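Succinoglycan biosynthesis protein (Bacillus cereus ATCC 14579, PDB 2QGM) is of unestablished function but belongs to the erythromycin esterase-like family and may take part in succinoglycan biosynthesis. Local coordinates at residues 172-183 and 255-266. Residues are numbered along the deposited sequence; the frame is centred on the assembly and turned at random.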
ATOM      1  N   LEU A 172      -8.027   4.728  -6.121  1.00 15.60           N
ATOM      2  CA  LEU A 172      -9.095   5.348  -6.891  1.00 16.83           C
ATOM      3  C   LEU A 172     -10.072   4.306  -7.440  1.00 18.79           C
ATOM      4  O   LEU A 172     -10.457   4.371  -8.608  1.00 17.08           O
ATOM      5  CB  LEU A 172      -8.486   6.124  -8.064  1.00 18.11           C
ATOM      6  CG  LEU A 172      -7.605   7.342  -7.763  1.00 19.90           C
ATOM      7  CD1 LEU A 172      -6.956   7.866  -9.047  1.00 21.26           C
ATOM      8  CD2 LEU A 172      -8.467   8.421  -7.130  1.00 19.53           C
ATOM      9  N   LYS A 173     -10.475   3.346  -6.617  1.00 18.02           N
ATOM     10  CA  LYS A 173     -11.410   2.332  -7.094  1.00 17.79           C
ATOM     11  C   LYS A 173     -12.852   2.818  -6.980  1.00 18.59           C
ATOM     12  O   LYS A 173     -13.781   2.152  -7.437  1.00 19.53           O
ATOM     13  CB  LYS A 173     -11.216   1.028  -6.326  1.00 17.07           C
ATOM     14  CG  LYS A 173      -9.822   0.454  -6.494  1.00 21.32           C
ATOM     15  CD  LYS A 173      -9.704  -0.931  -5.910  1.00 24.65           C
ATOM     16  CE  LYS A 173      -9.966  -0.918  -4.421  1.00 28.84           C
ATOM     17  NZ  LYS A 173      -9.700  -2.255  -3.823  1.00 32.37           N
ATOM     18  N   ALA A 174     -13.018   4.002  -6.395  1.00 18.29           N
ATOM     19  CA  ALA A 174     -14.323   4.625  -6.216  1.00 19.49           C
ATOM     20  C   ALA A 174     -14.156   6.044  -5.673  1.00 20.71           C
ATOM     21  O   ALA A 174     -13.149   6.362  -5.036  1.00 19.08           O
ATOM     22  CB  ALA A 174     -15.171   3.807  -5.245  1.00 22.21           C
ATOM     23  N   LEU A 175     -15.135   6.901  -5.948  1.00 18.73           N
ATOM     24  CA  LEU A 175     -15.113   8.264  -5.428  1.00 20.31           C
ATOM     25  C   LEU A 175     -16.419   8.424  -4.671  1.00 20.44           C
ATOM     26  O   LEU A 175     -17.493   8.409  -5.267  1.00 19.01           O
ATOM     27  CB  LEU A 175     -15.039   9.290  -6.559  1.00 20.42           C
ATOM     28  CG  LEU A 175     -13.753   9.329  -7.386  1.00 20.65           C
ATOM     29  CD1 LEU A 175     -13.950  10.276  -8.561  1.00 20.82           C
ATOM     30  CD2 LEU A 175     -12.595   9.775  -6.513  1.00 20.90           C
ATOM     31  N   ASP A 176     -16.318   8.550  -3.353  1.00 21.53           N
ATOM     32  CA  ASP A 176     -17.489   8.695  -2.502  1.00 23.05           C
ATOM     33  C   ASP A 176     -18.015  10.126  -2.517  1.00 23.37           C
ATOM     34  O   ASP A 176     -17.337  11.045  -2.970  1.00 22.62           O
ATOM     35  CB  ASP A 176     -17.131   8.300  -1.070  1.00 25.30           C
ATOM     36  CG  ASP A 176     -16.233   9.318  -0.398  1.00 28.29           C
ATOM     37  OD1 ASP A 176     -15.237   9.729  -1.024  1.00 27.25           O
ATOM     38  OD2 ASP A 176     -16.527   9.701   0.754  1.00 32.74           O
ATOM     39  N   GLN A 177     -19.235  10.304  -2.018  1.00 21.85           N
ATOM     40  CA  GLN A 177     -19.859  11.622  -1.966  1.00 23.76           C
ATOM     41  C   GLN A 177     -19.018  12.556  -1.093  1.00 20.93           C
ATOM     42  O   GLN A 177     -18.956  13.763  -1.334  1.00 20.22           O
ATOM     43  CB  GLN A 177     -21.277  11.497  -1.399  1.00 26.57           C
ATOM     44  CG  GLN A 177     -22.092  12.777  -1.412  1.00 31.67           C
ATOM     45  CD  GLN A 177     -22.242  13.368  -2.801  1.00 34.37           C
ATOM     46  OE1 GLN A 177     -22.521  12.654  -3.765  1.00 34.85           O
ATOM     47  NE2 GLN A 177     -22.047  14.679  -2.913  1.00 36.12           N
ATOM     48  N   GLY A 178     -18.377  11.984  -0.081  1.00 19.03           N
ATOM     49  CA  GLY A 178     -17.539  12.774   0.803  1.00 18.42           C
ATOM     50  C   GLY A 178     -16.441  13.502   0.041  1.00 17.80           C
ATOM     51  O   GLY A 178     -16.067  14.616   0.403  1.00 17.09           O
ATOM     52  N   SER A 179     -15.924  12.878  -1.014  1.00 15.98           N
ATOM     53  CA  SER A 179     -14.869  13.495  -1.820  1.00 15.47           C
ATOM     54  C   SER A 179     -15.385  14.720  -2.569  1.00 16.89           C
ATOM     55  O   SER A 179     -14.768  15.776  -2.545  1.00 16.38           O
ATOM     56  CB  SER A 179     -14.282  12.485  -2.817  1.00 16.21           C
ATOM     57  OG  SER A 179     -13.565  11.459  -2.143  1.00 18.13           O
ATOM     58  N   PHE A 180     -16.515  14.575  -3.247  1.00 17.16           N
ATOM     59  CA  PHE A 180     -17.084  15.698  -3.977  1.00 19.04           C
ATOM     60  C   PHE A 180     -17.434  16.834  -3.024  1.00 19.14           C
ATOM     61  O   PHE A 180     -17.232  18.010  -3.338  1.00 18.38           O
ATOM     62  CB  PHE A 180     -18.320  15.237  -4.740  1.00 18.49           C
ATOM     63  CG  PHE A 180     -17.999  14.341  -5.894  1.00 17.29           C
ATOM     64  CD1 PHE A 180     -17.531  14.872  -7.096  1.00 15.82           C
ATOM     65  CD2 PHE A 180     -18.135  12.960  -5.776  1.00 18.47           C
ATOM     66  CE1 PHE A 180     -17.202  14.039  -8.160  1.00 16.58           C
ATOM     67  CE2 PHE A 180     -17.805  12.119  -6.835  1.00 18.06           C
ATOM     68  CZ  PHE A 180     -17.337  12.657  -8.033  1.00 20.58           C
ATOM     69  N   ASN A 181     -17.960  16.478  -1.856  1.00 18.43           N
ATOM     70  CA  ASN A 181     -18.327  17.463  -0.842  1.00 21.24           C
ATOM     71  C   ASN A 181     -17.101  18.154  -0.251  1.00 20.72           C
ATOM     72  O   ASN A 181     -17.161  19.323   0.120  1.00 22.65           O
ATOM     73  CB  ASN A 181     -19.145  16.794   0.265  1.00 24.27           C
ATOM     74  CG  ASN A 181     -20.626  16.739  -0.055  1.00 26.31           C
ATOM     75  OD1 ASN A 181     -21.016  16.530  -1.200  1.00 28.48           O
ATOM     76  ND2 ASN A 181     -21.461  16.924   0.964  1.00 28.33           N
ATOM     77  N   LYS A 182     -15.987  17.438  -0.168  1.00 19.50           N
ATOM     78  CA  LYS A 182     -14.769  18.029   0.364  1.00 19.93           C
ATOM     79  C   LYS A 182     -14.432  19.252  -0.492  1.00 19.65           C
ATOM     80  O   LYS A 182     -14.112  20.328   0.026  1.00 20.28           O
ATOM     81  CB  LYS A 182     -13.618  17.025   0.298  1.00 20.86           C
ATOM     82  CG  LYS A 182     -12.390  17.455   1.078  1.00 24.07           C
ATOM     83  CD  LYS A 182     -12.640  17.293   2.569  1.00 26.45           C
ATOM     84  CE  LYS A 182     -11.423  17.680   3.389  1.00 29.38           C
ATOM     85  NZ  LYS A 182     -11.682  17.516   4.849  1.00 32.32           N
ATOM     86  N   VAL A 183     -14.526  19.074  -1.809  1.00 18.18           N
ATOM     87  CA  VAL A 183     -14.235  20.136  -2.775  1.00 18.56           C
ATOM     88  C   VAL A 183     -15.315  21.209  -2.755  1.00 18.37           C
ATOM     89  O   VAL A 183     -15.022  22.393  -2.609  1.00 20.91           O
ATOM     90  CB  VAL A 183     -14.158  19.599  -4.231  1.00 17.14           C
ATOM     91  CG1 VAL A 183     -13.827  20.747  -5.182  1.00 16.53           C
ATOM     92  CG2 VAL A 183     -13.112  18.499  -4.344  1.00 15.92           C
ATOM     93  N   TRP A 255      -6.320  19.947   0.960  1.00 20.64           N
ATOM     94  CA  TRP A 255      -7.082  18.728   0.729  1.00 18.14           C
ATOM     95  C   TRP A 255      -8.170  18.880  -0.324  1.00 17.94           C
ATOM     96  O   TRP A 255      -8.521  17.911  -0.986  1.00 17.36           O
ATOM     97  CB  TRP A 255      -7.676  18.207   2.040  1.00 17.89           C
ATOM     98  CG  TRP A 255      -6.659  17.564   2.935  1.00 18.69           C
ATOM     99  CD1 TRP A 255      -6.093  18.105   4.059  1.00 18.18           C
ATOM    100  CD2 TRP A 255      -6.051  16.271   2.766  1.00 16.25           C
ATOM    101  NE1 TRP A 255      -5.173  17.229   4.593  1.00 16.23           N
ATOM    102  CE2 TRP A 255      -5.131  16.098   3.822  1.00 17.88           C
ATOM    103  CE3 TRP A 255      -6.201  15.244   1.826  1.00 18.37           C
ATOM    104  CZ2 TRP A 255      -4.358  14.942   3.965  1.00 17.57           C
ATOM    105  CZ3 TRP A 255      -5.429  14.086   1.961  1.00 17.86           C
ATOM    106  CH2 TRP A 255      -4.518  13.946   3.030  1.00 17.15           C
ATOM    107  N   ALA A 256      -8.704  20.086  -0.486  1.00 16.65           N
ATOM    108  CA  ALA A 256      -9.733  20.310  -1.499  1.00 18.94           C
ATOM    109  C   ALA A 256      -9.084  20.204  -2.879  1.00 18.58           C
ATOM    110  O   ALA A 256      -9.617  19.547  -3.780  1.00 16.57           O
ATOM    111  CB  ALA A 256     -10.366  21.681  -1.319  1.00 19.29           C
ATOM    112  N   LYS A 257      -7.936  20.855  -3.045  1.00 18.47           N
ATOM    113  CA  LYS A 257      -7.215  20.806  -4.312  1.00 18.70           C
ATOM    114  C   LYS A 257      -6.824  19.362  -4.638  1.00 17.06           C
ATOM    115  O   LYS A 257      -6.993  18.896  -5.768  1.00 16.27           O
ATOM    116  CB  LYS A 257      -5.950  21.671  -4.242  1.00 20.91           C
ATOM    117  CG  LYS A 257      -5.043  21.557  -5.467  1.00 23.64           C
ATOM    118  CD  LYS A 257      -3.779  22.419  -5.324  1.00 26.38           C
ATOM    119  CE  LYS A 257      -2.939  22.362  -6.599  1.00 31.15           C
ATOM    120  NZ  LYS A 257      -1.719  23.225  -6.542  1.00 33.87           N
ATOM    121  N   ALA A 258      -6.310  18.655  -3.636  1.00 16.67           N
ATOM    122  CA  ALA A 258      -5.876  17.270  -3.812  1.00 16.49           C
ATOM    123  C   ALA A 258      -7.025  16.362  -4.208  1.00 15.08           C
ATOM    124  O   ALA A 258      -6.860  15.478  -5.048  1.00 14.44           O
ATOM    125  CB  ALA A 258      -5.228  16.757  -2.532  1.00 17.65           C
ATOM    126  N   THR A 259      -8.184  16.575  -3.591  1.00 14.05           N
ATOM    127  CA  THR A 259      -9.363  15.778  -3.901  1.00 14.15           C
ATOM    128  C   THR A 259      -9.837  16.067  -5.322  1.00 16.09           C
ATOM    129  O   THR A 259     -10.193  15.148  -6.059  1.00 17.36           O
ATOM    130  CB  THR A 259     -10.497  16.074  -2.910  1.00 14.19           C
ATOM    131  OG1 THR A 259     -10.038  15.803  -1.581  1.00 15.05           O
ATOM    132  CG2 THR A 259     -11.709  15.200  -3.209  1.00 13.23           C
ATOM    133  N   ALA A 260      -9.851  17.337  -5.713  1.00 16.08           N
ATOM    134  CA  ALA A 260     -10.279  17.685  -7.070  1.00 16.44           C
ATOM    135  C   ALA A 260      -9.360  16.989  -8.073  1.00 18.13           C
ATOM    136  O   ALA A 260      -9.799  16.545  -9.140  1.00 17.83           O
ATOM    137  CB  ALA A 260     -10.232  19.192  -7.278  1.00 17.15           C
ATOM    138  N   SER A 261      -8.081  16.899  -7.722  1.00 17.98           N
ATOM    139  CA  SER A 261      -7.110  16.229  -8.570  1.00 18.31           C
ATOM    140  C   SER A 261      -7.364  14.724  -8.590  1.00 17.36           C
ATOM    141  O   SER A 261      -7.154  14.077  -9.610  1.00 16.10           O
ATOM    142  CB  SER A 261      -5.676  16.517  -8.087  1.00 20.20           C
ATOM    143  OG  SER A 261      -5.237  17.799  -8.493  1.00 27.17           O
ATOM    144  N   ALA A 262      -7.815  14.161  -7.469  1.00 14.61           N
ATOM    145  CA  ALA A 262      -8.086  12.726  -7.415  1.00 14.81           C
ATOM    146  C   ALA A 262      -9.285  12.401  -8.301  1.00 13.88           C
ATOM    147  O   ALA A 262      -9.358  11.335  -8.915  1.00 15.33           O
ATOM    148  CB  ALA A 262      -8.351  12.294  -5.977  1.00 12.38           C
ATOM    149  N   ILE A 263     -10.222  13.334  -8.365  1.00 15.91           N
ATOM    150  CA  ILE A 263     -11.402  13.157  -9.189  1.00 16.29           C
ATOM    151  C   ILE A 263     -10.986  13.217 -10.663  1.00 16.39           C
ATOM    152  O   ILE A 263     -11.477  12.441 -11.485  1.00 15.24           O
ATOM    153  CB  ILE A 263     -12.450  14.230  -8.849  1.00 16.70           C
ATOM    154  CG1 ILE A 263     -12.986  13.955  -7.436  1.00 15.06           C
ATOM    155  CG2 ILE A 263     -13.572  14.230  -9.882  1.00 14.68           C
ATOM    156  CD1 ILE A 263     -13.822  15.066  -6.830  1.00 16.33           C
ATOM    157  N   GLU A 264     -10.066  14.122 -10.996  1.00 16.19           N
ATOM    158  CA  GLU A 264      -9.583  14.217 -12.373  1.00 18.20           C
ATOM    159  C   GLU A 264      -8.859  12.917 -12.719  1.00 17.40           C
ATOM    160  O   GLU A 264      -9.085  12.334 -13.779  1.00 15.54           O
ATOM    161  CB  GLU A 264      -8.614  15.388 -12.546  1.00 20.01           C
ATOM    162  CG  GLU A 264      -8.137  15.568 -13.988  1.00 24.63           C
ATOM    163  CD  GLU A 264      -7.081  16.648 -14.133  1.00 27.04           C
ATOM    164  OE1 GLU A 264      -7.229  17.702 -13.488  1.00 27.48           O
ATOM    165  OE2 GLU A 264      -6.111  16.451 -14.896  1.00 29.80           O
ATOM    166  N   LYS A 265      -7.990  12.460 -11.818  1.00 18.06           N
ATOM    167  CA  LYS A 265      -7.251  11.218 -12.038  1.00 16.39           C
ATOM    168  C   LYS A 265      -8.200  10.055 -12.313  1.00 16.64           C
ATOM    169  O   LYS A 265      -7.986   9.278 -13.234  1.00 16.09           O
ATOM    170  CB  LYS A 265      -6.383  10.880 -10.813  1.00 15.71           C
ATOM    171  CG  LYS A 265      -5.193  11.802 -10.595  1.00 16.94           C
ATOM    172  CD  LYS A 265      -4.365  11.338  -9.399  1.00 17.70           C
ATOM    173  CE  LYS A 265      -3.122  12.193  -9.185  1.00 17.15           C
ATOM    174  NZ  LYS A 265      -3.439  13.606  -8.871  1.00 21.01           N
ATOM    175  N   PHE A 266      -9.253   9.940 -11.511  1.00 14.82           N
ATOM    176  CA  PHE A 266     -10.221   8.865 -11.683  1.00 15.97           C
ATOM    177  C   PHE A 266     -10.854   8.867 -13.085  1.00 17.41           C
ATOM    178  O   PHE A 266     -10.934   7.828 -13.740  1.00 17.28           O
ATOM    179  CB  PHE A 266     -11.296   8.971 -10.586  1.00 16.52           C
ATOM    180  CG  PHE A 266     -12.336   7.881 -10.634  1.00 16.74           C
ATOM    181  CD1 PHE A 266     -13.486   8.024 -11.406  1.00 18.03           C
ATOM    182  CD2 PHE A 266     -12.176   6.717  -9.880  1.00 17.87           C
ATOM    183  CE1 PHE A 266     -14.468   7.022 -11.423  1.00 19.09           C
ATOM    184  CE2 PHE A 266     -13.145   5.718  -9.893  1.00 18.72           C
ATOM    185  CZ  PHE A 266     -14.296   5.872 -10.666  1.00 16.91           C
TER
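Val183 of helix 177-190 drops as a knob into a hole made by Ala256, Thr259, Ala260 and Ile263 on helix 253-269, a helix-helix packing in this erythromycin esterase-family protein. The two helical segments cross at a steep angle, 130° between their N-to-C directions, their axes 8.6 Å apart at closest approach. Contact here is close: Val183 CG2 lies 3.7 Å from Ala256 O, and Thr259 CG2 comes within 3.2 Å of Ser179 O. Ile263 swings its CD1 against the Phe180 ring, 3.7 Å from CD1 of that ring. Farther along, the loop leaving edge strand 166-171 carries Leu172 and Leu175 onto the same helix. Leu175 CG sits over one face of the Phe266 ring in a CH-pi contact, while Leu172 O meets the ring edge, 3.2 Å from Phe266 CD2. With its CG anti to the backbone N (chi1 -178°), Phe266 reaches into this loop; Tyr215 meets its ring edge-to-face. Beside the knob, on the flank where Lys182 and Trp255 are partly exposed, packing is looser: Lys182, bent at chi2 (74°), lays side-chain aliphatic carbons against the other helix, its CE 4.0 Å from Trp255 CB. No hydrogen bond joins the two segments, and the buried Thr259 hydroxyl is satisfied within its own helix and by Trp115 NE1 of helix 115-127. Thr259 OG1 donates to Trp255 O at 2.7 Å, from the face of that carbonyl opposite to Thr259 N.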